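Local coordinates for decapping and exoribonuclease protein 1 (Kluyveromyces lactis, PDB 4GPS), which removes NAD caps from the 5' ends of RNAs and combines decapping with 5'-3' exoribonuclease activity, using a divalent metal cation, at residues 58-70 / 405-417. Numbering follows the deposited sequence.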
# COMPACT_ATOMS: atom_id res chain seq x y z
N GLY A 58 -12.90 -24.31 -16.77
CA GLY A 58 -12.71 -23.97 -15.31
C GLY A 58 -11.49 -23.10 -15.03
O GLY A 58 -11.55 -22.20 -14.18
N SER A 59 -10.40 -23.36 -15.75
CA SER A 59 -9.15 -22.61 -15.62
C SER A 59 -8.89 -21.62 -16.75
O SER A 59 -9.67 -21.51 -17.71
CB SER A 59 -7.96 -23.56 -15.54
OG SER A 59 -7.97 -24.26 -14.32
N LEU A 60 -7.80 -20.88 -16.63
CA LEU A 60 -7.43 -19.89 -17.63
C LEU A 60 -5.96 -19.50 -17.55
O LEU A 60 -5.45 -19.19 -16.47
CB LEU A 60 -8.25 -18.62 -17.45
CG LEU A 60 -7.52 -17.45 -18.11
CD1 LEU A 60 -7.80 -17.48 -19.61
CD2 LEU A 60 -7.95 -16.13 -17.51
N VAL A 61 -5.27 -19.53 -18.69
CA VAL A 61 -3.89 -19.07 -18.73
C VAL A 61 -3.94 -17.94 -19.75
O VAL A 61 -4.48 -18.10 -20.84
CB VAL A 61 -2.89 -20.16 -19.09
CG1 VAL A 61 -1.49 -19.57 -19.18
CG2 VAL A 61 -2.85 -21.21 -17.98
N LEU A 62 -3.41 -16.78 -19.37
CA LEU A 62 -3.47 -15.60 -20.22
C LEU A 62 -2.24 -14.73 -20.04
O LEU A 62 -1.91 -14.32 -18.93
CB LEU A 62 -4.70 -14.79 -19.83
CG LEU A 62 -5.53 -14.10 -20.91
CD1 LEU A 62 -6.66 -13.36 -20.22
CD2 LEU A 62 -4.69 -13.15 -21.71
N SER A 63 -1.55 -14.46 -21.15
CA SER A 63 -0.39 -13.60 -21.09
C SER A 63 -0.89 -12.15 -20.98
O SER A 63 -1.86 -11.77 -21.64
CB SER A 63 0.44 -13.76 -22.36
OG SER A 63 1.23 -12.61 -22.57
N CYS A 64 -0.24 -11.36 -20.13
CA CYS A 64 -0.62 -9.97 -19.94
C CYS A 64 0.60 -9.11 -20.15
O CYS A 64 0.56 -7.92 -19.83
CB CYS A 64 -1.14 -9.73 -18.52
SG CYS A 64 -2.70 -10.56 -18.15
N LYS A 65 1.67 -9.71 -20.68
CA LYS A 65 2.93 -8.98 -20.91
C LYS A 65 2.86 -7.86 -21.94
O LYS A 65 3.69 -6.95 -21.93
CB LYS A 65 4.07 -9.93 -21.32
CG LYS A 65 5.46 -9.25 -21.21
CD LYS A 65 6.62 -10.16 -21.69
CE LYS A 65 6.65 -11.52 -20.96
NZ LYS A 65 7.74 -12.45 -21.40
N LYS A 66 1.88 -7.92 -22.82
CA LYS A 66 1.76 -6.89 -23.82
C LYS A 66 0.68 -5.89 -23.46
O LYS A 66 0.02 -5.35 -24.33
CB LYS A 66 1.51 -7.53 -25.18
CG LYS A 66 2.73 -8.30 -25.70
CD LYS A 66 2.63 -8.68 -27.18
CE LYS A 66 1.58 -9.75 -27.41
NZ LYS A 66 0.20 -9.35 -26.95
N PHE A 67 0.52 -5.66 -22.16
CA PHE A 67 -0.46 -4.72 -21.66
C PHE A 67 -0.14 -3.31 -22.17
O PHE A 67 1.01 -2.89 -22.20
CB PHE A 67 -0.49 -4.74 -20.12
CG PHE A 67 0.71 -4.13 -19.47
CD1 PHE A 67 0.71 -2.80 -19.09
CD2 PHE A 67 1.86 -4.89 -19.26
CE1 PHE A 67 1.85 -2.21 -18.51
CE2 PHE A 67 3.01 -4.32 -18.68
CZ PHE A 67 3.00 -2.97 -18.31
N PRO A 68 -1.16 -2.58 -22.58
CA PRO A 68 -0.98 -1.21 -23.10
C PRO A 68 -0.32 -0.29 -22.06
O PRO A 68 -0.84 -0.13 -20.95
CB PRO A 68 -2.41 -0.75 -23.41
CG PRO A 68 -3.17 -2.07 -23.63
CD PRO A 68 -2.58 -2.98 -22.57
N HIS A 69 0.81 0.32 -22.42
CA HIS A 69 1.48 1.20 -21.50
C HIS A 69 2.34 2.26 -22.12
O HIS A 69 2.96 2.07 -23.17
CB HIS A 69 2.32 0.41 -20.52
CG HIS A 69 3.43 -0.37 -21.14
ND1 HIS A 69 4.67 0.19 -21.40
CD2 HIS A 69 3.53 -1.68 -21.48
CE1 HIS A 69 5.48 -0.75 -21.86
NE2 HIS A 69 4.82 -1.89 -21.92
N VAL A 70 2.35 3.40 -21.45
CA VAL A 70 3.11 4.57 -21.82
C VAL A 70 4.61 4.24 -21.88
O VAL A 70 5.09 3.29 -21.25
CB VAL A 70 2.83 5.65 -20.77
CG1 VAL A 70 3.97 6.55 -20.66
CG2 VAL A 70 1.58 6.42 -21.12
N ASP A 405 3.09 -14.81 -13.32
CA ASP A 405 4.51 -15.12 -13.61
C ASP A 405 5.35 -13.88 -13.49
O ASP A 405 4.83 -12.77 -13.44
CB ASP A 405 4.72 -15.48 -15.09
CG ASP A 405 4.47 -16.89 -15.38
OD1 ASP A 405 4.75 -17.71 -14.48
OD2 ASP A 405 4.00 -17.17 -16.50
N THR A 406 6.66 -14.08 -13.54
CA THR A 406 7.54 -12.95 -13.57
C THR A 406 7.46 -12.45 -15.02
O THR A 406 7.98 -11.39 -15.32
CB THR A 406 8.99 -13.31 -13.22
OG1 THR A 406 9.38 -14.48 -13.95
CG2 THR A 406 9.13 -13.53 -11.72
N ASN A 407 6.81 -13.22 -15.90
CA ASN A 407 6.63 -12.84 -17.32
C ASN A 407 5.28 -12.20 -17.52
O ASN A 407 4.83 -12.02 -18.65
CB ASN A 407 6.64 -14.04 -18.28
CG ASN A 407 7.93 -14.82 -18.25
OD1 ASN A 407 9.01 -14.27 -18.50
ND2 ASN A 407 7.83 -16.12 -17.95
N LEU A 408 4.60 -11.89 -16.42
CA LEU A 408 3.27 -11.31 -16.45
C LEU A 408 2.24 -12.25 -17.06
O LEU A 408 1.24 -11.80 -17.63
CB LEU A 408 3.28 -9.97 -17.18
CG LEU A 408 4.35 -9.04 -16.62
CD1 LEU A 408 4.18 -7.64 -17.23
CD2 LEU A 408 4.25 -8.98 -15.10
N THR A 409 2.46 -13.55 -16.96
CA THR A 409 1.44 -14.47 -17.45
C THR A 409 0.47 -14.75 -16.29
O THR A 409 0.88 -15.21 -15.21
CB THR A 409 2.04 -15.80 -17.92
OG1 THR A 409 2.68 -15.60 -19.19
CG2 THR A 409 0.93 -16.86 -18.08
N LEU A 410 -0.80 -14.45 -16.51
CA LEU A 410 -1.84 -14.63 -15.51
C LEU A 410 -2.42 -16.04 -15.53
O LEU A 410 -2.78 -16.54 -16.59
CB LEU A 410 -2.98 -13.60 -15.77
CG LEU A 410 -4.32 -13.87 -15.08
CD1 LEU A 410 -4.12 -13.70 -13.58
CD2 LEU A 410 -5.41 -12.94 -15.60
N SER A 411 -2.52 -16.68 -14.37
CA SER A 411 -3.10 -18.03 -14.22
C SER A 411 -4.24 -18.07 -13.21
O SER A 411 -4.06 -17.69 -12.06
CB SER A 411 -2.05 -19.04 -13.78
OG SER A 411 -1.37 -19.55 -14.90
N ILE A 412 -5.41 -18.55 -13.64
CA ILE A 412 -6.57 -18.66 -12.76
C ILE A 412 -7.15 -20.09 -12.79
O ILE A 412 -7.53 -20.60 -13.84
CB ILE A 412 -7.71 -17.68 -13.16
CG1 ILE A 412 -7.18 -16.25 -13.22
CG2 ILE A 412 -8.82 -17.73 -12.12
CD1 ILE A 412 -8.24 -15.20 -13.55
N SER A 413 -7.22 -20.73 -11.64
CA SER A 413 -7.77 -22.07 -11.56
C SER A 413 -8.61 -22.11 -10.29
O SER A 413 -8.29 -21.46 -9.30
CB SER A 413 -6.65 -23.10 -11.49
OG SER A 413 -5.68 -22.67 -10.57
N PRO A 414 -9.69 -22.89 -10.31
CA PRO A 414 -10.57 -22.99 -9.14
C PRO A 414 -9.93 -23.65 -7.94
O PRO A 414 -9.15 -24.58 -8.08
CB PRO A 414 -11.77 -23.77 -9.68
CG PRO A 414 -11.13 -24.71 -10.65
CD PRO A 414 -10.08 -23.85 -11.36
N ALA A 415 -10.24 -23.12 -6.75
CA ALA A 415 -9.73 -23.69 -5.50
C ALA A 415 -10.90 -24.47 -4.91
O ALA A 415 -12.06 -24.16 -5.19
CB ALA A 415 -9.31 -22.58 -4.58
N SER A 416 -10.62 -25.47 -4.08
CA SER A 416 -11.69 -26.28 -3.51
C SER A 416 -12.84 -25.53 -2.84
O SER A 416 -12.61 -24.55 -2.13
CB SER A 416 -11.12 -27.27 -2.49
OG SER A 416 -12.16 -28.09 -1.97
N GLN A 417 -14.06 -26.00 -3.05
CA GLN A 417 -15.23 -25.38 -2.42
C GLN A 417 -15.39 -25.91 -0.98
O GLN A 417 -16.34 -25.56 -0.28
CB GLN A 417 -16.48 -25.71 -3.21
CG GLN A 417 -16.91 -27.16 -3.05
CD GLN A 417 -17.60 -27.69 -4.30
OE1 GLN A 417 -18.47 -27.02 -4.87
NE2 GLN A 417 -17.21 -28.89 -4.74
O HOH W 1 3.22 -13.23 -20.20
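L60 and L62 form antiparallel hydrogen-bonded pairs with I412 and L410, as the reciprocal N-H to O bonds of each pair demonstrate; the 167° angle between the short strand axes is consistent with this. Of these bonds, I412 N to L60 O (2.9 Å) is nearly straight, 171° at the hydrogen, whereas L60 N to I412 O bends to 130°. Beyond S63, C64 N donates to L408 O at 2.9 Å, so backbone bonding continues one residue past strand 60-63.

Apolar contacts lie on the face carrying L60, L62, L410 and I412. There the L60 and I412 side chains run side by side, CD2 to CD1 4.1 Å, while C64 SG rests against L410 CB. Helix 370-393 packs here against L62 and I412. Past the strand end, L408 CD1 meets F67 CE2 obliquely at 3.8 Å; W376 packs edge-to-face with the same ring.

The other face is more polar. V61 CG1, anti to its own N, reaches T409 CG2 at 3.8 Å. Farther along, one water links S63 OG, N407 O and T409 OG1, donating to N407 O, and the bent K65 chain lies alongside N407.

Strand 399-404 pairs antiparallel with the other edge of 409-414, so N-terminal strand 60-63 extends the C-terminal beta hairpin of this DXO/Dom3Z-family protein to three antiparallel strands, with 409-414 in the middle, away from the metal site.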